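Local coordinates for protein taurine:2-oxoglutarate aminotransferase (Bifidobacterium kashiwanohense PV20-2, PDB 6JIX) that probably transfers the amino group of taurine to 2-oxoglutarate, using pyridoxal 5'-phosphate as cofactor, as a class-III aminotransferase, at residues Leu384-His389 against Ser393-Ile398; Ala400-Met403 against Ser408-Gly411. One frame throughout, in Å; residues are numbered along the deposited sequence.

Overall arrangement
Both contacts fold the chain back against helix 395-404, one near its start and the other near its end, and their centres lie about 13 Å apart. They come in series: the first is complete before the second begins, and the segments adjoin in sequence. Interaction 1 sets the loop after strand 383-384 against the turn leading into the helix; interaction 2 sets the last part of the helix against the chain that leaves strand 407-408. Strand 415-418 and helix 426-447 touch side chains of both. One helix is thus packed by the preceding loop near its start and, near its end, backs residues that line a glutamic acid site, about 12 Å from M395 of interaction 1.

Interaction 1 of 2, residues Leu384-His389 against Ser393-Ile398; sequences LMAPYH and SVMPQI
M385 and A386 of the incoming loop fit against S393, V394 and M395, where an ST turn leads into helix 395-404. The bumps belong to both sides. M385 bends at chi2 and chi3, and its CG rests on CG2 of V394 at 3.5 Å; the two side chains cross at about a right angle, so the methionine runs over the valine branch instead of lying alongside it. The same M385 CG also faces SD of M395, 4.0 Å away, so one carbon touches both residues, in the notch they form. A386 supplies a smaller knob: its methyl CB faces the shallow hollow that CG of M395 (3.8 Å) and OG of S393 (3.9 Å) form together. M395 is itself folded, with CG beside its own backbone N (chi1 -58°), which lays the CG methylene against that methyl. Beyond this pair of methionines the apolar patch continues: I375 of strand 370-376 touches both, I416 touches M395, and V443 and L447 of helix 426-447 cover M385. No direct hydrogen bond crosses between the segments; one water bridges them, donating to M385 O and accepting from V394 N. Within the turn, S393 carries OG opposite its backbone N (chi1 160°), which puts the oxygen within reach of M395 N. An alanine at S393 removes that oxygen, and would probably leave M395 N without its capping acceptor and the methyl of A386 with one neighbour fewer. The loop is tied elsewhere too, by hydrogen bonds from A386 N to T414 OG1 and between the backbones of M385 and I375. The cap itself is a single bond, M395 N to S393 OG, 3.0 Å long with an N-H...O angle of 154°.

Interaction 2 of 2, residues Ala400-Met403 against Ser408-Gly411; sequences AKLM and STFG. With GLU (glutamic acid), chain N.
S408, in the short strand 407-408, meets the sulfur of M403: SD comes to 3.5 Å from S408 CB and 3.8 Å from S408 CA. M403 gets there by leaving the helix with CG opposite its backbone N (chi1 -170°) and bending at chi2 (66°), which brings the sulfur up to the serine's CB. Y86 of the second subunit packs on both of these residues, so the dimer partner comes up to this corner. On the ligand side, S408 OG lies 2.6 Å from O of the bound glutamic acid. T409 comes next and divides its work. Its methyl CG2 meets CD1 of L402 at 4.0 Å, the one apolar touch from the helix at this residue, and I416 lies against both side chains. The hydroxyl OG1 is spent on the main chain, in a hydrogen bond with N417 O. The carbonyl T409 O faces the other way in its role, accepting a hydrogen bond from the ligand N at 3.2 Å. F410 then carries its CB away from the helix and serves the ligand: its CB lies 4.0 Å from the glutamate CB, with the ring meeting that carbon at a slant. Helix 395-404 thus backs a short chain whose S408, T409 and F410 line a glutamic acid pocket, together with D51, S53, L55 and L56.

Interaction 1 of 2, residues Leu384-His389 against Ser393-Ile398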
ATOM      1  N   LEU A 384     -21.061 -23.955  17.084  1.00 38.63           N
ATOM      2  CA  LEU A 384     -20.990 -22.989  15.992  1.00 32.91           C
ATOM      3  C   LEU A 384     -21.286 -23.661  14.657  1.00 33.47           C
ATOM      4  O   LEU A 384     -21.033 -24.851  14.466  1.00 37.21           O
ATOM      5  CB  LEU A 384     -19.617 -22.323  15.954  1.00 31.63           C
ATOM      6  CG  LEU A 384     -19.197 -21.701  17.281  1.00 25.52           C
ATOM      7  CD1 LEU A 384     -17.890 -20.964  17.143  1.00 24.64           C
ATOM      8  CD2 LEU A 384     -20.283 -20.767  17.747  1.00 28.84           C
ATOM      9  N   MET A 385     -21.859 -22.887  13.737  1.00 35.18           N
ATOM     10  CA  MET A 385     -22.133 -23.400  12.402  1.00 34.62           C
ATOM     11  C   MET A 385     -20.850 -23.576  11.603  1.00 36.21           C
ATOM     12  O   MET A 385     -20.803 -24.374  10.653  1.00 32.93           O
ATOM     13  CB  MET A 385     -23.091 -22.467  11.672  1.00 34.68           C
ATOM     14  CG  MET A 385     -23.368 -22.877  10.245  1.00 36.05           C
ATOM     15  SD  MET A 385     -24.530 -24.252  10.153  1.00 37.34           S
ATOM     16  CE  MET A 385     -26.099 -23.466  10.563  1.00 32.67           C
ATOM     17  N   ALA A 386     -19.822 -22.823  11.945  1.00 36.73           N
ATOM     18  CA  ALA A 386     -18.494 -23.016  11.369  1.00 38.10           C
ATOM     19  C   ALA A 386     -17.481 -22.676  12.456  1.00 41.34           C
ATOM     20  O   ALA A 386     -17.202 -21.492  12.706  1.00 43.21           O
ATOM     21  CB  ALA A 386     -18.282 -22.162  10.121  1.00 26.56           C
ATOM     22  N   PRO A 387     -16.922 -23.683  13.136  1.00 43.00           N
ATOM     23  CA  PRO A 387     -15.920 -23.408  14.180  1.00 40.74           C
ATOM     24  C   PRO A 387     -14.647 -22.859  13.557  1.00 36.80           C
ATOM     25  O   PRO A 387     -14.435 -22.953  12.346  1.00 36.98           O
ATOM     26  CB  PRO A 387     -15.683 -24.768  14.855  1.00 34.33           C
ATOM     27  CG  PRO A 387     -16.272 -25.800  13.925  1.00 32.87           C
ATOM     28  CD  PRO A 387     -16.959 -25.108  12.763  1.00 40.13           C
ATOM     29  N   TYR A 388     -13.784 -22.295  14.407  1.00 39.30           N
ATOM     30  CA  TYR A 388     -12.629 -21.546  13.916  1.00 35.75           C
ATOM     31  C   TYR A 388     -11.871 -22.320  12.845  1.00 33.14           C
ATOM     32  O   TYR A 388     -11.488 -23.478  13.043  1.00 36.01           O
ATOM     33  CB  TYR A 388     -11.676 -21.174  15.062  1.00 32.14           C
ATOM     34  CG  TYR A 388     -10.547 -20.281  14.558  1.00 38.02           C
ATOM     35  CD1 TYR A 388     -10.794 -18.956  14.193  1.00 32.34           C
ATOM     36  CD2 TYR A 388      -9.255 -20.779  14.380  1.00 32.26           C
ATOM     37  CE1 TYR A 388      -9.784 -18.146  13.705  1.00 31.90           C
ATOM     38  CE2 TYR A 388      -8.239 -19.974  13.887  1.00 32.36           C
ATOM     39  CZ  TYR A 388      -8.512 -18.654  13.547  1.00 33.72           C
ATOM     40  OH  TYR A 388      -7.509 -17.841  13.053  1.00 32.61           O
ATOM     41  N   HIS A 389     -11.663 -21.668  11.700  1.00 30.75           N
ATOM     42  CA  HIS A 389     -10.795 -22.182  10.636  1.00 36.43           C
ATOM     43  C   HIS A 389     -11.229 -23.561  10.130  1.00 33.48           C
ATOM     44  O   HIS A 389     -10.397 -24.411   9.809  1.00 43.26           O
ATOM     45  CB  HIS A 389      -9.333 -22.221  11.086  1.00 34.30           C
ATOM     46  CG  HIS A 389      -8.366 -22.263   9.944  1.00 35.27           C
ATOM     47  ND1 HIS A 389      -7.029 -22.562  10.104  1.00 34.48           N
ATOM     48  CD2 HIS A 389      -8.546 -22.043   8.618  1.00 32.67           C
ATOM     49  CE1 HIS A 389      -6.427 -22.523   8.928  1.00 30.65           C
ATOM     50  NE2 HIS A 389      -7.325 -22.219   8.009  1.00 33.58           N
ATOM     51  N   SER A 393     -16.363 -24.695   5.131  1.00 36.94           N
ATOM     52  CA  SER A 393     -17.359 -23.883   5.814  1.00 40.50           C
ATOM     53  C   SER A 393     -18.625 -23.769   4.967  1.00 37.88           C
ATOM     54  O   SER A 393     -18.559 -23.482   3.769  1.00 35.45           O
ATOM     55  CB  SER A 393     -16.784 -22.498   6.097  1.00 36.57           C
ATOM     56  OG  SER A 393     -17.810 -21.557   6.335  1.00 34.29           O
ATOM     57  N   VAL A 394     -19.786 -23.993   5.593  1.00 35.22           N
ATOM     58  CA  VAL A 394     -21.064 -23.795   4.910  1.00 34.95           C
ATOM     59  C   VAL A 394     -21.476 -22.337   4.840  1.00 39.42           C
ATOM     60  O   VAL A 394     -22.506 -22.026   4.234  1.00 38.65           O
ATOM     61  CB  VAL A 394     -22.232 -24.528   5.597  1.00 34.33           C
ATOM     62  CG1 VAL A 394     -22.017 -26.012   5.560  1.00 41.93           C
ATOM     63  CG2 VAL A 394     -22.396 -24.032   7.033  1.00 31.78           C
ATOM     64  N   MET A 395     -20.729 -21.434   5.466  1.00 38.89           N
ATOM     65  CA  MET A 395     -21.164 -20.045   5.487  1.00 37.91           C
ATOM     66  C   MET A 395     -21.251 -19.428   4.093  1.00 35.98           C
ATOM     67  O   MET A 395     -22.174 -18.628   3.866  1.00 32.47           O
ATOM     68  CB  MET A 395     -20.245 -19.245   6.422  1.00 32.86           C
ATOM     69  CG  MET A 395     -20.226 -19.804   7.842  1.00 27.88           C
ATOM     70  SD  MET A 395     -21.749 -19.525   8.793  1.00 37.53           S
ATOM     71  CE  MET A 395     -22.100 -17.820   8.403  1.00 35.67           C
ATOM     72  N   PRO A 396     -20.383 -19.753   3.128  1.00 38.28           N
ATOM     73  CA  PRO A 396     -20.574 -19.182   1.782  1.00 39.58           C
ATOM     74  C   PRO A 396     -21.913 -19.555   1.158  1.00 38.64           C
ATOM     75  O   PRO A 396     -22.504 -18.742   0.437  1.00 43.61           O
ATOM     76  CB  PRO A 396     -19.378 -19.738   0.993  1.00 31.47           C
ATOM     77  CG  PRO A 396     -18.332 -19.961   2.023  1.00 30.46           C
ATOM     78  CD  PRO A 396     -19.062 -20.396   3.268  1.00 34.55           C
ATOM     79  N   GLN A 397     -22.401 -20.770   1.406  1.00 37.79           N
ATOM     80  CA  GLN A 397     -23.750 -21.154   0.999  1.00 38.25           C
ATOM     81  C   GLN A 397     -24.784 -20.128   1.457  1.00 37.17           C
ATOM     82  O   GLN A 397     -25.638 -19.692   0.675  1.00 39.22           O
ATOM     83  CB  GLN A 397     -24.073 -22.515   1.607  1.00 38.69           C
ATOM     84  CG  GLN A 397     -24.736 -23.516   0.720  1.00 41.19           C
ATOM     85  CD  GLN A 397     -24.836 -24.863   1.411  1.00 56.38           C
ATOM     86  OE1 GLN A 397     -23.839 -25.392   1.920  1.00 56.21           O
ATOM     87  NE2 GLN A 397     -26.054 -25.402   1.485  1.00 54.64           N
ATOM     88  N   ILE A 398     -24.729 -19.751   2.741  1.00 36.86           N
ATOM     89  CA  ILE A 398     -25.643 -18.754   3.300  1.00 37.07           C
ATOM     90  C   ILE A 398     -25.429 -17.397   2.644  1.00 35.95           C
ATOM     91  O   ILE A 398     -26.388 -16.681   2.321  1.00 35.48           O
ATOM     92  CB  ILE A 398     -25.441 -18.647   4.820  1.00 34.43           C
ATOM     93  CG1 ILE A 398     -25.482 -20.021   5.483  1.00 34.16           C
ATOM     94  CG2 ILE A 398     -26.439 -17.665   5.412  1.00 31.48           C
ATOM     95  CD1 ILE A 398     -25.161 -19.966   6.955  1.00 37.28           C
TER
HETATM   96  O   HOH W   1     -19.394 -24.687   8.163  1.00 35.74           O

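Interaction 2 of 2, residues Ala400-Met403 against Ser408-Gly411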
ATOM      1  N   ALA A 400     -24.434 -16.876  -0.270  1.00 37.02           N
ATOM      2  CA  ALA A 400     -24.952 -16.966  -1.635  1.00 31.52           C
ATOM      3  C   ALA A 400     -26.477 -16.962  -1.667  1.00 38.85           C
ATOM      4  O   ALA A 400     -27.077 -16.351  -2.555  1.00 38.13           O
ATOM      5  CB  ALA A 400     -24.415 -18.221  -2.314  1.00 27.24           C
ATOM      6  N   LYS A 401     -27.125 -17.661  -0.731  1.00 38.29           N
ATOM      7  CA  LYS A 401     -28.576 -17.556  -0.627  1.00 38.93           C
ATOM      8  C   LYS A 401     -28.984 -16.096  -0.427  1.00 39.40           C
ATOM      9  O   LYS A 401     -29.972 -15.629  -1.015  1.00 42.93           O
ATOM     10  CB  LYS A 401     -29.095 -18.466   0.501  1.00 29.34           C
ATOM     11  N   LEU A 402     -28.222 -15.355   0.385  1.00 35.37           N
ATOM     12  CA  LEU A 402     -28.465 -13.927   0.574  1.00 33.30           C
ATOM     13  C   LEU A 402     -28.198 -13.129  -0.700  1.00 35.60           C
ATOM     14  O   LEU A 402     -28.993 -12.263  -1.081  1.00 35.23           O
ATOM     15  CB  LEU A 402     -27.586 -13.409   1.702  1.00 36.06           C
ATOM     16  CG  LEU A 402     -28.056 -13.699   3.118  1.00 34.52           C
ATOM     17  CD1 LEU A 402     -26.916 -13.386   4.071  1.00 31.21           C
ATOM     18  CD2 LEU A 402     -29.280 -12.868   3.445  1.00 29.62           C
ATOM     19  N   MET A 403     -27.069 -13.392  -1.362  1.00 34.57           N
ATOM     20  CA  MET A 403     -26.732 -12.671  -2.584  1.00 33.52           C
ATOM     21  C   MET A 403     -27.829 -12.839  -3.637  1.00 39.05           C
ATOM     22  O   MET A 403     -28.082 -11.919  -4.423  1.00 37.60           O
ATOM     23  CB  MET A 403     -25.362 -13.158  -3.101  1.00 28.30           C
ATOM     24  CG  MET A 403     -24.690 -12.359  -4.248  1.00 22.84           C
ATOM     25  SD  MET A 403     -24.163 -10.650  -3.857  1.00 34.28           S
ATOM     26  CE  MET A 403     -23.203 -10.171  -5.292  1.00 20.89           C
ATOM     27  N   SER A 408     -26.304  -8.248  -0.611  1.00 32.53           N
ATOM     28  CA  SER A 408     -24.885  -8.536  -0.793  1.00 32.08           C
ATOM     29  C   SER A 408     -24.123  -8.235   0.494  1.00 27.72           C
ATOM     30  O   SER A 408     -24.079  -7.085   0.940  1.00 25.12           O
ATOM     31  CB  SER A 408     -24.307  -7.723  -1.955  1.00 29.22           C
ATOM     32  OG  SER A 408     -22.933  -7.427  -1.735  1.00 30.96           O
ATOM     33  N   THR A 409     -23.495  -9.261   1.063  1.00 30.04           N
ATOM     34  CA  THR A 409     -22.678  -9.093   2.255  1.00 29.00           C
ATOM     35  C   THR A 409     -21.616 -10.185   2.271  1.00 30.64           C
ATOM     36  O   THR A 409     -21.456 -10.941   1.303  1.00 34.32           O
ATOM     37  CB  THR A 409     -23.562  -9.090   3.512  1.00 29.14           C
ATOM     38  OG1 THR A 409     -22.820  -8.590   4.629  1.00 30.75           O
ATOM     39  CG2 THR A 409     -24.106 -10.488   3.825  1.00 26.04           C
ATOM     40  N   PHE A 410     -20.869 -10.249   3.370  1.00 29.56           N
ATOM     41  CA  PHE A 410     -19.849 -11.269   3.554  1.00 32.24           C
ATOM     42  C   PHE A 410     -19.729 -11.538   5.040  1.00 32.81           C
ATOM     43  O   PHE A 410     -20.330 -10.851   5.867  1.00 30.44           O
ATOM     44  CB  PHE A 410     -18.495 -10.844   2.957  1.00 33.00           C
ATOM     45  CG  PHE A 410     -17.723  -9.870   3.821  1.00 35.22           C
ATOM     46  CD1 PHE A 410     -18.070  -8.518   3.860  1.00 32.85           C
ATOM     47  CD2 PHE A 410     -16.650 -10.302   4.598  1.00 33.62           C
ATOM     48  CE1 PHE A 410     -17.363  -7.614   4.669  1.00 32.38           C
ATOM     49  CE2 PHE A 410     -15.937  -9.401   5.408  1.00 30.44           C
ATOM     50  CZ  PHE A 410     -16.293  -8.062   5.443  1.00 27.95           C
ATOM     51  N   GLY A 411     -18.923 -12.538   5.373  1.00 39.00           N
ATOM     52  CA  GLY A 411     -18.632 -12.834   6.762  1.00 32.44           C
ATOM     53  C   GLY A 411     -17.312 -13.566   6.839  1.00 32.39           C
ATOM     54  O   GLY A 411     -16.715 -13.926   5.823  1.00 30.28           O
TER
HETATM   55  N   GLU N 501     -19.386  -9.904  -0.838  0.80 37.18           N
HETATM   56  CA  GLU N 501     -19.044  -8.574  -0.367  0.80 34.58           C
HETATM   57  C   GLU N 501     -19.404  -7.499  -1.395  0.80 36.32           C
HETATM   58  O   GLU N 501     -20.478  -6.803  -1.280  0.80 35.48           O
HETATM   59  CB  GLU N 501     -17.542  -8.547  -0.130  0.80 27.26           C
HETATM   60  CG  GLU N 501     -16.833  -9.197  -1.301  0.80 28.14           C
HETATM   61  CD  GLU N 501     -15.344  -9.343  -1.034  0.80 32.87           C
HETATM   62  OE1 GLU N 501     -15.042  -9.834   0.082  0.80 42.62           O
HETATM   63  OE2 GLU N 501     -14.446  -8.989  -1.881  0.80 29.41           O
HETATM   64  OXT GLU N 501     -18.607  -7.316  -2.348  0.80 27.69           O